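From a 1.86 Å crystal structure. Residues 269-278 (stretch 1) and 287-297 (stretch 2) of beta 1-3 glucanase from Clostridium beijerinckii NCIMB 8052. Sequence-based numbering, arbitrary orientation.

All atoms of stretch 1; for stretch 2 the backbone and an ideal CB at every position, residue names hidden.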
# COMPACT_ATOMS: atom_id res chain seq x y z
N TYR A 269 31.20 -8.79 -7.95
CA TYR A 269 29.84 -9.27 -7.72
C TYR A 269 29.68 -9.73 -6.28
O TYR A 269 30.12 -10.82 -5.91
CB TYR A 269 29.50 -10.41 -8.68
CG TYR A 269 29.35 -9.96 -10.12
CD1 TYR A 269 28.10 -9.97 -10.75
CD2 TYR A 269 30.44 -9.53 -10.86
CE1 TYR A 269 27.96 -9.57 -12.06
CE2 TYR A 269 30.31 -9.14 -12.18
CZ TYR A 269 29.06 -9.16 -12.77
OH TYR A 269 28.92 -8.77 -14.09
N ASN A 270 29.03 -8.89 -5.47
CA ASN A 270 28.89 -9.16 -4.03
C ASN A 270 27.56 -8.65 -3.46
O ASN A 270 27.41 -8.52 -2.24
CB ASN A 270 30.06 -8.54 -3.26
CG ASN A 270 30.33 -7.11 -3.66
OD1 ASN A 270 29.41 -6.32 -3.91
ND2 ASN A 270 31.61 -6.76 -3.75
N LEU A 271 26.61 -8.36 -4.34
CA LEU A 271 25.30 -7.91 -3.90
C LEU A 271 24.28 -9.02 -4.19
O LEU A 271 24.09 -9.40 -5.35
CB LEU A 271 24.93 -6.61 -4.60
CG LEU A 271 25.91 -5.45 -4.40
CD1 LEU A 271 25.65 -4.34 -5.39
CD2 LEU A 271 25.82 -4.89 -2.97
N TYR A 272 23.64 -9.53 -3.15
CA TYR A 272 22.86 -10.76 -3.25
C TYR A 272 21.35 -10.63 -3.09
O TYR A 272 20.86 -9.96 -2.19
CB TYR A 272 23.34 -11.76 -2.20
CG TYR A 272 24.63 -12.44 -2.56
CD1 TYR A 272 24.65 -13.75 -2.99
CD2 TYR A 272 25.84 -11.77 -2.45
CE1 TYR A 272 25.82 -14.38 -3.32
CE2 TYR A 272 27.03 -12.39 -2.78
CZ TYR A 272 27.00 -13.69 -3.22
OH TYR A 272 28.18 -14.32 -3.55
N ILE A 273 20.62 -11.31 -3.97
CA ILE A 273 19.31 -11.83 -3.61
C ILE A 273 19.54 -13.29 -3.23
O ILE A 273 19.96 -14.10 -4.06
CB ILE A 273 18.27 -11.74 -4.74
CG1 ILE A 273 18.15 -10.32 -5.28
CG2 ILE A 273 16.91 -12.22 -4.26
CD1 ILE A 273 17.09 -10.18 -6.34
N HIS A 274 19.32 -13.61 -1.96
CA HIS A 274 19.56 -14.97 -1.48
C HIS A 274 18.40 -15.91 -1.76
O HIS A 274 17.42 -15.95 -1.02
CB HIS A 274 19.87 -14.93 0.02
CG HIS A 274 21.11 -14.16 0.34
ND1 HIS A 274 22.37 -14.71 0.27
CD2 HIS A 274 21.28 -12.87 0.70
CE1 HIS A 274 23.27 -13.80 0.58
NE2 HIS A 274 22.64 -12.67 0.84
N GLY A 275 18.50 -16.67 -2.84
CA GLY A 275 17.49 -17.65 -3.18
C GLY A 275 16.66 -17.30 -4.39
O GLY A 275 16.82 -16.23 -5.00
N LYS A 276 15.78 -18.23 -4.74
CA LYS A 276 14.85 -18.06 -5.84
C LYS A 276 13.45 -17.81 -5.27
O LYS A 276 12.98 -18.58 -4.43
CB LYS A 276 14.86 -19.29 -6.74
CG LYS A 276 13.82 -19.28 -7.82
CD LYS A 276 14.01 -20.41 -8.82
CE LYS A 276 13.72 -21.76 -8.20
NZ LYS A 276 13.93 -22.83 -9.21
N PRO A 277 12.79 -16.73 -5.71
CA PRO A 277 11.52 -16.33 -5.08
C PRO A 277 10.34 -17.27 -5.34
O PRO A 277 10.27 -17.91 -6.39
CB PRO A 277 11.24 -14.95 -5.69
CG PRO A 277 11.94 -14.97 -7.01
CD PRO A 277 13.17 -15.82 -6.81
N SER A 278 9.43 -17.35 -4.37
CA SER A 278 8.15 -18.00 -4.59
C SER A 278 7.21 -17.04 -5.29
O SER A 278 7.52 -15.85 -5.44
CB SER A 278 7.54 -18.43 -3.26
OG SER A 278 7.30 -17.29 -2.45
N UNK A 287 9.98 -11.78 2.17
CA UNK A 287 10.85 -12.94 2.11
C UNK A 287 12.25 -12.57 1.64
O UNK A 287 12.89 -11.70 2.23
CB UNK A 287 10.25 -14.00 1.19
N UNK A 288 12.71 -13.20 0.55
CA UNK A 288 14.06 -12.93 0.05
C UNK A 288 14.19 -11.52 -0.50
O UNK A 288 15.30 -10.99 -0.64
CB UNK A 288 14.44 -13.94 -1.03
N UNK A 289 13.05 -10.88 -0.79
CA UNK A 289 13.06 -9.49 -1.25
C UNK A 289 13.18 -8.51 -0.08
O UNK A 289 13.27 -7.29 -0.29
CB UNK A 289 11.79 -9.19 -2.05
N UNK A 290 13.18 -9.03 1.14
CA UNK A 290 13.42 -8.22 2.35
C UNK A 290 14.89 -8.24 2.75
O UNK A 290 15.59 -9.23 2.51
CB UNK A 290 12.56 -8.73 3.51
N UNK A 291 15.34 -7.16 3.38
CA UNK A 291 16.65 -7.13 4.01
C UNK A 291 17.77 -6.71 3.07
O UNK A 291 17.54 -6.49 1.88
CB UNK A 291 16.97 -8.51 4.59
N UNK A 292 18.97 -6.59 3.63
CA UNK A 292 20.16 -6.30 2.84
C UNK A 292 20.63 -4.86 2.99
O UNK A 292 19.93 -4.05 3.60
CB UNK A 292 19.89 -6.60 1.36
N UNK A 293 21.80 -4.55 2.44
CA UNK A 293 22.28 -3.17 2.43
C UNK A 293 21.45 -2.34 1.44
O UNK A 293 20.57 -2.87 0.77
CB UNK A 293 23.77 -3.12 2.07
N UNK A 294 21.72 -1.04 1.35
CA UNK A 294 20.90 -0.15 0.51
C UNK A 294 20.91 -0.56 -0.97
O UNK A 294 19.91 -0.38 -1.68
CB UNK A 294 21.40 1.29 0.64
N UNK A 295 22.03 -1.11 -1.43
CA UNK A 295 22.12 -1.53 -2.83
C UNK A 295 21.27 -2.76 -3.07
O UNK A 295 20.54 -2.85 -4.06
CB UNK A 295 23.57 -1.81 -3.22
N UNK A 296 21.36 -3.71 -2.15
CA UNK A 296 20.61 -4.94 -2.25
C UNK A 296 19.11 -4.66 -2.16
O UNK A 296 18.30 -5.27 -2.87
CB UNK A 296 21.04 -5.92 -1.16
N UNK A 297 18.74 -3.70 -1.31
CA UNK A 297 17.35 -3.30 -1.17
C UNK A 297 16.80 -2.76 -2.50
O UNK A 297 15.75 -3.19 -2.98
CB UNK A 297 17.21 -2.25 -0.07

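Position 287 has a positive phi (62°) with psi near -123°, a combination that favours glycine, and stretch 1 leaves open space around its ideal CB. The residue is Gly287.

At 288 the CA-to-CB bond points toward stretch 1, and the ideal CB lies 3.6 Å from His274 O and 4.4 Å from Ile273 CG2. Beyond it lie the methyl of Ile273 and the ring of Pro277, bordered by the carbonyl oxygens of His274 and Gly275. The apolar part would suit valine, leucine, isoleucine or methionine, while the carbonyls could also receive a donor. Ile288 fills it: CD1 packs 3.8 Å from Ile273 CG2 and 3.7 Å from Pro277 CD, while CG2 lies 3.2 Å from His274 O. A water also joins the two backbones, accepting from His274 N (2.9 Å to the water oxygen) and donating to Ile288 O (2.7 Å).

The CA-to-CB bond at 289 points away, so a short side chain would miss stretch 1, but a long apolar or aromatic one could turn back toward Ile273 and Pro277. Phe289, with chi1 in m, does so. Its CE2 is 3.7 Å from Pro277 CB, and Ile273 CD1 meets the ring edge, 4.3 Å from CE1.

Positions 290 and 291 are out of reach. Many residues, polar ones included, would suit 290, which is Asp290; phi of 87° favours glycine at 291, which is Gly291. At 292, phi/psi of 105/172° would jam a CB against the preceding carbonyl, calling for glycine, and Gly292 is found.

Position 293 directly precedes a helix, where serine, threonine, aspartate or asparagine can cap. Asn293 OD1 accepts from the backbone N of 296 (2.9 Å) and also touches Leu271 CD2 (3.8 Å).

Position 294 faces open space, so polar residues are suitable; Asp294 makes no contact with stretch 1. At 295 the ideal CB points toward Leu271 CD2, 3.8 Å away, and either an apolar group or a polar chain with its end turned elsewhere would fit. In Asp295, CB packs on that methyl while the carboxylate bonds elsewhere in the structure.

At 296 the CA-to-CB bond runs sideways past Leu271, but Tyr272 N offers a donor to a chain long enough to reach it, favouring glutamate or glutamine. Glu296 OE2 accepts from Tyr272 N (2.8 Å, 171°), a nearly linear bond, and its CG lies 4.0 Å from Leu271 CB. A water links OE2 (2.8 Å) to His274 NE2 (2.7 Å), while OE1 accepts from Asn293 N (3.1 Å).

Position 297 is out of reach and tolerant; Lys297 NZ donates to Gly292 O (2.6 Å).

Stretch 2, residues 287-297: GIFDGGNDDEK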
# COMPACT_ATOMS: atom_id res chain seq x y z
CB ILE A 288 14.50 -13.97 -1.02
CG1 ILE A 288 13.75 -13.77 -2.35
CG2 ILE A 288 14.28 -15.38 -0.51
CD1 ILE A 288 14.19 -14.78 -3.42
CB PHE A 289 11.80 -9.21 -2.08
CG PHE A 289 11.78 -9.90 -3.43
CD1 PHE A 289 12.86 -9.78 -4.29
CD2 PHE A 289 10.69 -10.68 -3.82
CE1 PHE A 289 12.86 -10.41 -5.53
CE2 PHE A 289 10.68 -11.30 -5.05
CZ PHE A 289 11.77 -11.17 -5.91
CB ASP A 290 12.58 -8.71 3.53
CG ASP A 290 11.13 -8.31 3.43
OD1 ASP A 290 10.84 -7.31 2.74
OD2 ASP A 290 10.27 -9.00 4.05
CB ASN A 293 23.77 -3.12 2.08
CG ASN A 293 24.10 -3.82 0.78
OD1 ASN A 293 23.52 -3.52 -0.27
ND2 ASN A 293 25.03 -4.78 0.84
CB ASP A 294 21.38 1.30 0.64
CG ASP A 294 20.97 1.94 1.95
OD1 ASP A 294 20.41 1.23 2.81
OD2 ASP A 294 21.22 3.16 2.11
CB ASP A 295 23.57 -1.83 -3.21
CG ASP A 295 24.39 -0.58 -3.40
OD1 ASP A 295 23.88 0.40 -4.01
OD2 ASP A 295 25.55 -0.58 -2.95
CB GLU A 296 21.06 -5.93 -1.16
CG GLU A 296 22.47 -6.51 -1.44
CD GLU A 296 23.03 -7.37 -0.32
OE1 GLU A 296 22.86 -7.00 0.87
OE2 GLU A 296 23.63 -8.42 -0.61
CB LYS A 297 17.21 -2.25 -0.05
CG LYS A 297 17.20 -2.86 1.36
CD LYS A 297 17.07 -1.78 2.44
CE LYS A 297 16.61 -2.35 3.79
NZ LYS A 297 17.62 -3.20 4.52
O HOH W 1 17.74 -11.99 -0.21
O HOH W 2 23.88 -10.38 1.40
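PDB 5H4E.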